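Long-range contacts in CD180 antigen (Mus musculus, PDB 3T6Q), which is thought to cooperate with MD-1 and TLR4 in the innate immune response of B cells to bacterial lipopolysaccharide, leading to NF-kappa-B activation: residues C19-L24 with F40-L45; C67-I72 with N91-M96. All blocks are in the same frame, centred on the assembly; numbering follows the deposited sequence.

How the contacts relate
Contact 1 joins the N-terminal cap to the first leucine-rich repeat, and contact 2 joins the second repeat to the third, so the two follow each other along the chain and along the solenoid. Their centres lie about 14 Å apart. Segments 40-45, 67-72 and 91-96 each come after a strand in the row of parallel repeat strands (37-39, 61-63 and 85-87) and lead to or include one strand of the small parallel sheet 47-48, 71-72, 95-96. Segments 40-45 and 67-72 also touch directly, with a probable hydrogen bond of 2.8 Å between Leu45 N and Cys67 O. Cap and first three repeats are thus stacked as successive turns at one end of the extracellular horseshoe.

Contact 1 (C19-L24 with F40-L45); sequences CENLGL and FSFNVL
The N-terminal cap of the leucine-rich-repeat solenoid meets the first repeat here, Asn21 and Leu24 bonding to the chain at Ser41 and Val44. Residues Cys19 to Leu22 form a type II beta turn, from which Asn21 N donates to Ser41 O at 3.1 Å. Further on, Val44 N donates to Leu24 O at 2.8 Å. Phe40, Asn43 and Leu45 fall on consensus positions of the repeat, and Asn43 directs its CB toward the cap. The first bond of the Phe40 side chain points away from the cap, but with CG anti to the backbone N (chi1 -150°) the ring comes back against it. Leu24, crossing the Phe40 side chain at about a right angle, sets CD1 3.6 Å from Phe40 CE2. On the neighbouring part of the ring, Cys19 CB lies 3.7 Å from Phe40 CD2. Cys19 SG, disulfide-bonded to Cys8, makes an oblique sulfur-aromatic contact with the same ring. At the Glu20 end of the contact a water donates to Glu20 OE2 at 2.7 Å and accepts from Ser41 N at 3.2 Å. Outside the two segments, a different protein chain of the assembly supplies basic side chains, one in a salt bridge with Glu20 OE2 and one in a cation-pi contact with Phe42.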
ATOM      1  N   CYS A  19     -27.368   1.509   3.818  1.00 30.23           N
ATOM      2  CA  CYS A  19     -27.092   2.942   3.859  1.00 35.13           C
ATOM      3  C   CYS A  19     -25.882   3.317   2.998  1.00 32.05           C
ATOM      4  O   CYS A  19     -25.243   4.348   3.249  1.00 35.31           O
ATOM      5  CB  CYS A  19     -26.793   3.366   5.287  1.00 31.55           C
ATOM      6  SG  CYS A  19     -27.857   2.573   6.504  1.00 44.58           S
ATOM      7  N   GLU A  20     -25.562   2.494   2.004  1.00 31.46           N
ATOM      8  CA  GLU A  20     -24.358   2.726   1.182  1.00 34.39           C
ATOM      9  C   GLU A  20     -24.446   4.049   0.443  1.00 31.79           C
ATOM     10  O   GLU A  20     -25.519   4.411  -0.041  1.00 32.73           O
ATOM     11  CB  GLU A  20     -24.178   1.625   0.135  1.00 37.73           C
ATOM     12  CG  GLU A  20     -23.881   0.258   0.692  1.00 45.11           C
ATOM     13  CD  GLU A  20     -23.691  -0.772  -0.409  1.00 58.64           C
ATOM     14  OE1 GLU A  20     -24.548  -0.831  -1.321  1.00 56.33           O
ATOM     15  OE2 GLU A  20     -22.680  -1.513  -0.367  1.00 68.71           O
ATOM     16  N   ASN A  21     -23.319   4.747   0.338  1.00 32.09           N
ATOM     17  CA  ASN A  21     -23.206   5.941  -0.521  1.00 35.26           C
ATOM     18  C   ASN A  21     -24.011   7.153  -0.131  1.00 33.21           C
ATOM     19  O   ASN A  21     -24.296   7.983  -0.989  1.00 37.02           O
ATOM     20  CB  ASN A  21     -23.616   5.616  -1.960  1.00 44.79           C
ATOM     21  CG  ASN A  21     -22.587   4.827  -2.679  1.00 46.65           C
ATOM     22  OD1 ASN A  21     -21.410   5.177  -2.645  1.00 49.14           O
ATOM     23  ND2 ASN A  21     -23.011   3.747  -3.340  1.00 45.16           N
ATOM     24  N   LEU A  22     -24.390   7.257   1.137  1.00 32.87           N
ATOM     25  CA  LEU A  22     -25.204   8.391   1.598  1.00 34.71           C
ATOM     26  C   LEU A  22     -24.419   9.538   2.245  1.00 35.72           C
ATOM     27  O   LEU A  22     -25.017  10.472   2.761  1.00 38.61           O
ATOM     28  CB  LEU A  22     -26.313   7.890   2.521  1.00 32.06           C
ATOM     29  CG  LEU A  22     -27.374   7.052   1.776  1.00 32.88           C
ATOM     30  CD1 LEU A  22     -28.311   6.349   2.750  1.00 35.97           C
ATOM     31  CD2 LEU A  22     -28.147   7.976   0.825  1.00 32.27           C
ATOM     32  N   GLY A  23     -23.089   9.470   2.208  1.00 35.73           N
ATOM     33  CA  GLY A  23     -22.211  10.491   2.835  1.00 31.18           C
ATOM     34  C   GLY A  23     -22.358  10.645   4.351  1.00 35.16           C
ATOM     35  O   GLY A  23     -22.141  11.733   4.869  1.00 37.66           O
ATOM     36  N   LEU A  24     -22.678   9.568   5.074  1.00 28.31           N
ATOM     37  CA  LEU A  24     -23.020   9.663   6.501  1.00 29.44           C
ATOM     38  C   LEU A  24     -21.804   9.698   7.414  1.00 32.60           C
ATOM     39  O   LEU A  24     -20.829   9.000   7.161  1.00 31.10           O
ATOM     40  CB  LEU A  24     -23.951   8.526   6.930  1.00 27.97           C
ATOM     41  CG  LEU A  24     -25.257   8.286   6.157  1.00 29.47           C
ATOM     42  CD1 LEU A  24     -25.868   6.962   6.585  1.00 31.89           C
ATOM     43  CD2 LEU A  24     -26.236   9.425   6.384  1.00 34.80           C
ATOM     44  N   PHE A  40     -22.986  -0.416   5.333  1.00 25.23           N
ATOM     45  CA  PHE A  40     -22.701   0.989   5.533  1.00 25.52           C
ATOM     46  C   PHE A  40     -21.541   1.480   4.639  1.00 24.62           C
ATOM     47  O   PHE A  40     -20.914   2.496   4.950  1.00 25.45           O
ATOM     48  CB  PHE A  40     -22.382   1.200   7.036  1.00 24.87           C
ATOM     49  CG  PHE A  40     -22.756   2.580   7.565  1.00 27.28           C
ATOM     50  CD1 PHE A  40     -21.781   3.537   7.819  1.00 25.23           C
ATOM     51  CD2 PHE A  40     -24.077   2.898   7.819  1.00 30.02           C
ATOM     52  CE1 PHE A  40     -22.127   4.807   8.301  1.00 30.84           C
ATOM     53  CE2 PHE A  40     -24.441   4.156   8.303  1.00 33.09           C
ATOM     54  CZ  PHE A  40     -23.458   5.114   8.545  1.00 30.33           C
ATOM     55  N   SER A  41     -21.250   0.757   3.556  0.50 23.41           N
ATOM     56  CA  SER A  41     -20.090   1.098   2.723  0.50 24.07           C
ATOM     57  C   SER A  41     -20.211   2.473   2.091  0.50 24.03           C
ATOM     58  O   SER A  41     -21.312   2.959   1.833  0.50 25.64           O
ATOM     59  CB  SER A  41     -19.840   0.069   1.633  0.50 23.21           C
ATOM     60  OG  SER A  41     -20.970  -0.082   0.799  0.50 24.79           O
ATOM     61  N   PHE A  42     -19.056   3.072   1.837  1.00 24.75           N
ATOM     62  CA  PHE A  42     -18.948   4.333   1.097  1.00 28.12           C
ATOM     63  C   PHE A  42     -19.579   5.509   1.841  1.00 28.37           C
ATOM     64  O   PHE A  42     -20.157   6.403   1.220  1.00 28.90           O
ATOM     65  CB  PHE A  42     -19.501   4.219  -0.329  1.00 25.09           C
ATOM     66  CG  PHE A  42     -18.756   3.210  -1.201  1.00 26.13           C
ATOM     67  CD1 PHE A  42     -19.283   1.952  -1.426  1.00 25.04           C
ATOM     68  CD2 PHE A  42     -17.538   3.543  -1.802  1.00 27.25           C
ATOM     69  CE1 PHE A  42     -18.623   1.023  -2.231  1.00 28.64           C
ATOM     70  CE2 PHE A  42     -16.880   2.627  -2.628  1.00 25.82           C
ATOM     71  CZ  PHE A  42     -17.406   1.363  -2.819  1.00 25.38           C
ATOM     72  N   ASN A  43     -19.463   5.505   3.164  1.00 24.08           N
ATOM     73  CA  ASN A  43     -19.842   6.680   3.934  1.00 25.74           C
ATOM     74  C   ASN A  43     -18.580   7.356   4.429  1.00 25.49           C
ATOM     75  O   ASN A  43     -17.498   7.178   3.811  1.00 23.78           O
ATOM     76  CB  ASN A  43     -20.851   6.310   5.036  1.00 25.56           C
ATOM     77  CG  ASN A  43     -22.208   5.967   4.463  1.00 26.67           C
ATOM     78  OD1 ASN A  43     -22.687   4.815   4.562  1.00 31.29           O
ATOM     79  ND2 ASN A  43     -22.824   6.934   3.800  1.00 23.15           N
ATOM     80  N   VAL A  44     -18.686   8.158   5.486  1.00 25.37           N
ATOM     81  CA  VAL A  44     -17.558   9.016   5.891  1.00 26.44           C
ATOM     82  C   VAL A  44     -17.389   9.038   7.404  1.00 28.89           C
ATOM     83  O   VAL A  44     -18.037   9.853   8.088  1.00 25.75           O
ATOM     84  CB  VAL A  44     -17.708  10.472   5.388  1.00 30.11           C
ATOM     85  CG1 VAL A  44     -16.426  11.246   5.676  1.00 29.07           C
ATOM     86  CG2 VAL A  44     -18.035  10.515   3.892  1.00 33.87           C
ATOM     87  N   LEU A  45     -16.475   8.198   7.905  1.00 23.78           N
ATOM     88  CA  LEU A  45     -16.263   7.982   9.340  1.00 27.34           C
ATOM     89  C   LEU A  45     -14.791   8.100   9.740  1.00 26.84           C
ATOM     90  O   LEU A  45     -14.132   7.101  10.012  1.00 26.72           O
ATOM     91  CB  LEU A  45     -16.817   6.600   9.745  1.00 23.95           C
ATOM     92  CG  LEU A  45     -18.288   6.349   9.432  1.00 27.48           C
ATOM     93  CD1 LEU A  45     -18.512   4.861   9.656  1.00 27.22           C
ATOM     94  CD2 LEU A  45     -19.268   7.165  10.284  1.00 26.92           C
TER
HETATM   95  O   HOH W   1     -22.485  -1.881   2.273  1.00 31.68           O

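Contact 2 (C67-I72 with N91-M96); sequences CQIYWI and NPLIFM
Segments 67-72 and 91-96 run parallel, with bridges pairing Trp71 with Phe95 and Ile72 with Met96. Ile94 N donates to Tyr70 O at 2.8 Å, and Ile72 N to Phe95 O at 3.1 Å. Before the strands, the Asn91 side chain takes over the bonding: OD1 accepts from Cys67 N at 2.9 Å and from Ile69 N at 3.0 Å, the two donors approaching from opposite faces of the amide plane. The straighter bond is that of Ile69, 170° at the hydrogen against 137° for Cys67. Asn91 ND2 donates in turn to Leu64 O and Leu88 O, so this buried amide has both ends engaged and its orientation fixed. Asn91 is the consensus asparagine of a leucine-rich repeat, tying its turn to the preceding one, and Ile69 and Leu93 hold equivalent consensus positions in the two repeats. They lie side by side, Ile69 CG2 against Leu93 CD2, and the same CD2 meets Ile72 CD1. Pro92, centre of an inverse gamma turn, places CG over one face of the Tyr70 ring, 3.4 Å above its plane and toward the rim. Ile94 covers the six-membered ring of Trp71: CB stands over the face, and CG2, anti to the backbone N, comes within 3.4 Å of Trp71 CH2. Phe95 CB packs obliquely against Trp71 CZ3 at 3.6 Å. Tyr70 also packs on Arg66 of the second subunit.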
ATOM      1  N   CYS A  67     -15.029   3.552   4.059  1.00 22.24           N
ATOM      2  CA  CYS A  67     -15.722   4.603   4.835  1.00 23.23           C
ATOM      3  C   CYS A  67     -14.779   5.722   5.279  1.00 23.29           C
ATOM      4  O   CYS A  67     -15.116   6.498   6.172  1.00 21.82           O
ATOM      5  CB  CYS A  67     -16.424   3.996   6.075  1.00 21.06           C
ATOM      6  SG  CYS A  67     -18.006   3.305   5.559  1.00 23.12           S
ATOM      7  N   GLN A  68     -13.589   5.771   4.690  1.00 21.78           N
ATOM      8  CA  GLN A  68     -12.594   6.799   5.048  1.00 26.18           C
ATOM      9  C   GLN A  68     -12.205   6.767   6.539  1.00 27.07           C
ATOM     10  O   GLN A  68     -11.896   7.802   7.153  1.00 23.17           O
ATOM     11  CB  GLN A  68     -13.091   8.188   4.579  1.00 27.16           C
ATOM     12  CG  GLN A  68     -13.200   8.282   3.067  1.00 35.10           C
ATOM     13  CD  GLN A  68     -13.807   9.586   2.599  1.00 48.25           C
ATOM     14  OE1 GLN A  68     -14.804   9.592   1.890  1.00 52.75           O
ATOM     15  NE2 GLN A  68     -13.208  10.699   2.996  1.00 46.78           N
ATOM     16  N   ILE A  69     -12.168   5.569   7.130  1.00 21.88           N
ATOM     17  CA  ILE A  69     -11.818   5.423   8.534  1.00 20.53           C
ATOM     18  C   ILE A  69     -10.304   5.411   8.699  1.00 23.66           C
ATOM     19  O   ILE A  69      -9.635   4.581   8.093  1.00 21.47           O
ATOM     20  CB  ILE A  69     -12.386   4.100   9.110  1.00 17.73           C
ATOM     21  CG1 ILE A  69     -13.899   4.103   8.999  1.00 19.42           C
ATOM     22  CG2 ILE A  69     -11.919   3.909  10.550  1.00 17.91           C
ATOM     23  CD1 ILE A  69     -14.477   2.658   9.076  1.00 20.51           C
ATOM     24  N   TYR A  70      -9.771   6.371   9.467  1.00 20.68           N
ATOM     25  CA  TYR A  70      -8.348   6.439   9.798  1.00 21.61           C
ATOM     26  C   TYR A  70      -8.050   5.900  11.182  1.00 19.34           C
ATOM     27  O   TYR A  70      -6.929   5.481  11.426  1.00 25.39           O
ATOM     28  CB  TYR A  70      -7.849   7.897   9.715  1.00 22.65           C
ATOM     29  CG  TYR A  70      -7.850   8.430   8.285  1.00 24.81           C
ATOM     30  CD1 TYR A  70      -6.701   8.353   7.500  1.00 23.41           C
ATOM     31  CD2 TYR A  70      -9.006   8.987   7.718  1.00 27.08           C
ATOM     32  CE1 TYR A  70      -6.684   8.852   6.191  1.00 27.50           C
ATOM     33  CE2 TYR A  70      -9.013   9.448   6.387  1.00 29.73           C
ATOM     34  CZ  TYR A  70      -7.841   9.385   5.635  1.00 28.28           C
ATOM     35  OH  TYR A  70      -7.799   9.863   4.323  1.00 34.44           O
ATOM     36  N   TRP A  71      -9.025   5.927  12.101  1.00 21.35           N
ATOM     37  CA  TRP A  71      -8.764   5.548  13.488  1.00 21.13           C
ATOM     38  C   TRP A  71      -9.817   4.601  14.002  1.00 19.29           C
ATOM     39  O   TRP A  71     -10.981   4.879  13.868  1.00 22.87           O
ATOM     40  CB  TRP A  71      -8.748   6.789  14.411  1.00 23.38           C
ATOM     41  CG  TRP A  71      -7.643   7.743  14.033  1.00 26.48           C
ATOM     42  CD1 TRP A  71      -7.718   8.841  13.155  1.00 29.44           C
ATOM     43  CD2 TRP A  71      -6.226   7.659  14.423  1.00 26.75           C
ATOM     44  NE1 TRP A  71      -6.482   9.454  13.033  1.00 26.11           N
ATOM     45  CE2 TRP A  71      -5.543   8.785  13.753  1.00 27.87           C
ATOM     46  CE3 TRP A  71      -5.482   6.807  15.218  1.00 26.86           C
ATOM     47  CZ2 TRP A  71      -4.189   9.021  13.920  1.00 27.98           C
ATOM     48  CZ3 TRP A  71      -4.118   7.065  15.380  1.00 27.50           C
ATOM     49  CH2 TRP A  71      -3.490   8.143  14.743  1.00 30.31           C
ATOM     50  N   ILE A  72      -9.394   3.537  14.677  1.00 21.11           N
ATOM     51  CA  ILE A  72     -10.352   2.659  15.423  1.00 22.92           C
ATOM     52  C   ILE A  72      -9.921   2.642  16.894  1.00 25.12           C
ATOM     53  O   ILE A  72      -8.932   1.985  17.234  1.00 24.80           O
ATOM     54  CB  ILE A  72     -10.360   1.207  14.871  1.00 22.14           C
ATOM     55  CG1 ILE A  72     -10.502   1.230  13.340  1.00 23.04           C
ATOM     56  CG2 ILE A  72     -11.496   0.385  15.536  1.00 19.28           C
ATOM     57  CD1 ILE A  72     -10.634  -0.177  12.709  1.00 23.51           C
ATOM     58  N   ASN A  91     -10.150   0.875   4.007  1.00 23.06           N
ATOM     59  CA  ASN A  91     -10.069   2.036   4.918  1.00 22.05           C
ATOM     60  C   ASN A  91      -8.607   2.354   5.197  1.00 21.38           C
ATOM     61  O   ASN A  91      -7.812   1.448   5.439  1.00 20.00           O
ATOM     62  CB  ASN A  91     -10.842   1.776   6.249  1.00 21.53           C
ATOM     63  CG  ASN A  91     -12.314   1.838   6.050  1.00 21.35           C
ATOM     64  OD1 ASN A  91     -12.874   2.937   5.836  1.00 20.12           O
ATOM     65  ND2 ASN A  91     -12.962   0.672   6.019  1.00 18.77           N
ATOM     66  N   PRO A  92      -8.234   3.641   5.166  1.00 20.80           N
ATOM     67  CA  PRO A  92      -6.803   3.956   5.346  1.00 24.02           C
ATOM     68  C   PRO A  92      -6.361   4.015   6.829  1.00 26.82           C
ATOM     69  O   PRO A  92      -6.011   5.098   7.371  1.00 23.36           O
ATOM     70  CB  PRO A  92      -6.687   5.344   4.672  1.00 23.44           C
ATOM     71  CG  PRO A  92      -8.045   5.975   4.955  1.00 24.10           C
ATOM     72  CD  PRO A  92      -9.018   4.825   4.755  1.00 23.45           C
ATOM     73  N   LEU A  93      -6.341   2.852   7.476  1.00 24.98           N
ATOM     74  CA  LEU A  93      -6.257   2.821   8.936  1.00 20.29           C
ATOM     75  C   LEU A  93      -4.855   3.194   9.400  1.00 18.23           C
ATOM     76  O   LEU A  93      -3.881   2.629   8.958  1.00 21.99           O
ATOM     77  CB  LEU A  93      -6.596   1.415   9.476  1.00 21.58           C
ATOM     78  CG  LEU A  93      -7.994   0.895   9.124  1.00 22.93           C
ATOM     79  CD1 LEU A  93      -8.189  -0.557   9.564  1.00 22.63           C
ATOM     80  CD2 LEU A  93      -9.032   1.802   9.781  1.00 23.73           C
ATOM     81  N   ILE A  94      -4.781   4.133  10.331  1.00 21.84           N
ATOM     82  CA  ILE A  94      -3.516   4.517  10.971  1.00 18.82           C
ATOM     83  C   ILE A  94      -3.275   3.663  12.228  1.00 21.09           C
ATOM     84  O   ILE A  94      -2.151   3.271  12.505  1.00 20.28           O
ATOM     85  CB  ILE A  94      -3.527   6.021  11.334  1.00 19.01           C
ATOM     86  CG1 ILE A  94      -3.730   6.858  10.051  1.00 20.85           C
ATOM     87  CG2 ILE A  94      -2.210   6.434  12.055  1.00 19.45           C
ATOM     88  CD1 ILE A  94      -4.098   8.304  10.324  1.00 29.07           C
ATOM     89  N   PHE A  95      -4.326   3.392  12.995  1.00 19.59           N
ATOM     90  CA  PHE A  95      -4.124   2.612  14.226  1.00 21.54           C
ATOM     91  C   PHE A  95      -5.406   2.013  14.688  1.00 20.34           C
ATOM     92  O   PHE A  95      -6.452   2.609  14.555  1.00 22.15           O
ATOM     93  CB  PHE A  95      -3.562   3.487  15.376  1.00 23.36           C
ATOM     94  CG  PHE A  95      -2.892   2.699  16.494  1.00 23.88           C
ATOM     95  CD1 PHE A  95      -1.604   2.198  16.340  1.00 25.46           C
ATOM     96  CD2 PHE A  95      -3.550   2.502  17.729  1.00 27.94           C
ATOM     97  CE1 PHE A  95      -0.984   1.497  17.375  1.00 25.65           C
ATOM     98  CE2 PHE A  95      -2.938   1.802  18.767  1.00 23.40           C
ATOM     99  CZ  PHE A  95      -1.648   1.297  18.580  1.00 25.27           C
ATOM    100  N   MET A  96      -5.288   0.856  15.324  1.00 26.20           N
ATOM    101  CA  MET A  96      -6.452   0.167  15.830  1.00 24.45           C
ATOM    102  C   MET A  96      -6.123  -0.235  17.271  1.00 24.10           C
ATOM    103  O   MET A  96      -5.099  -0.896  17.543  1.00 24.70           O
ATOM    104  CB  MET A  96      -6.727  -1.050  14.938  1.00 24.02           C
ATOM    105  CG  MET A  96      -7.825  -1.945  15.476  1.00 27.84           C
ATOM    106  SD  MET A  96      -8.168  -3.233  14.247  1.00 29.93           S
ATOM    107  CE  MET A  96      -9.739  -3.833  14.842  1.00 30.63           C
TER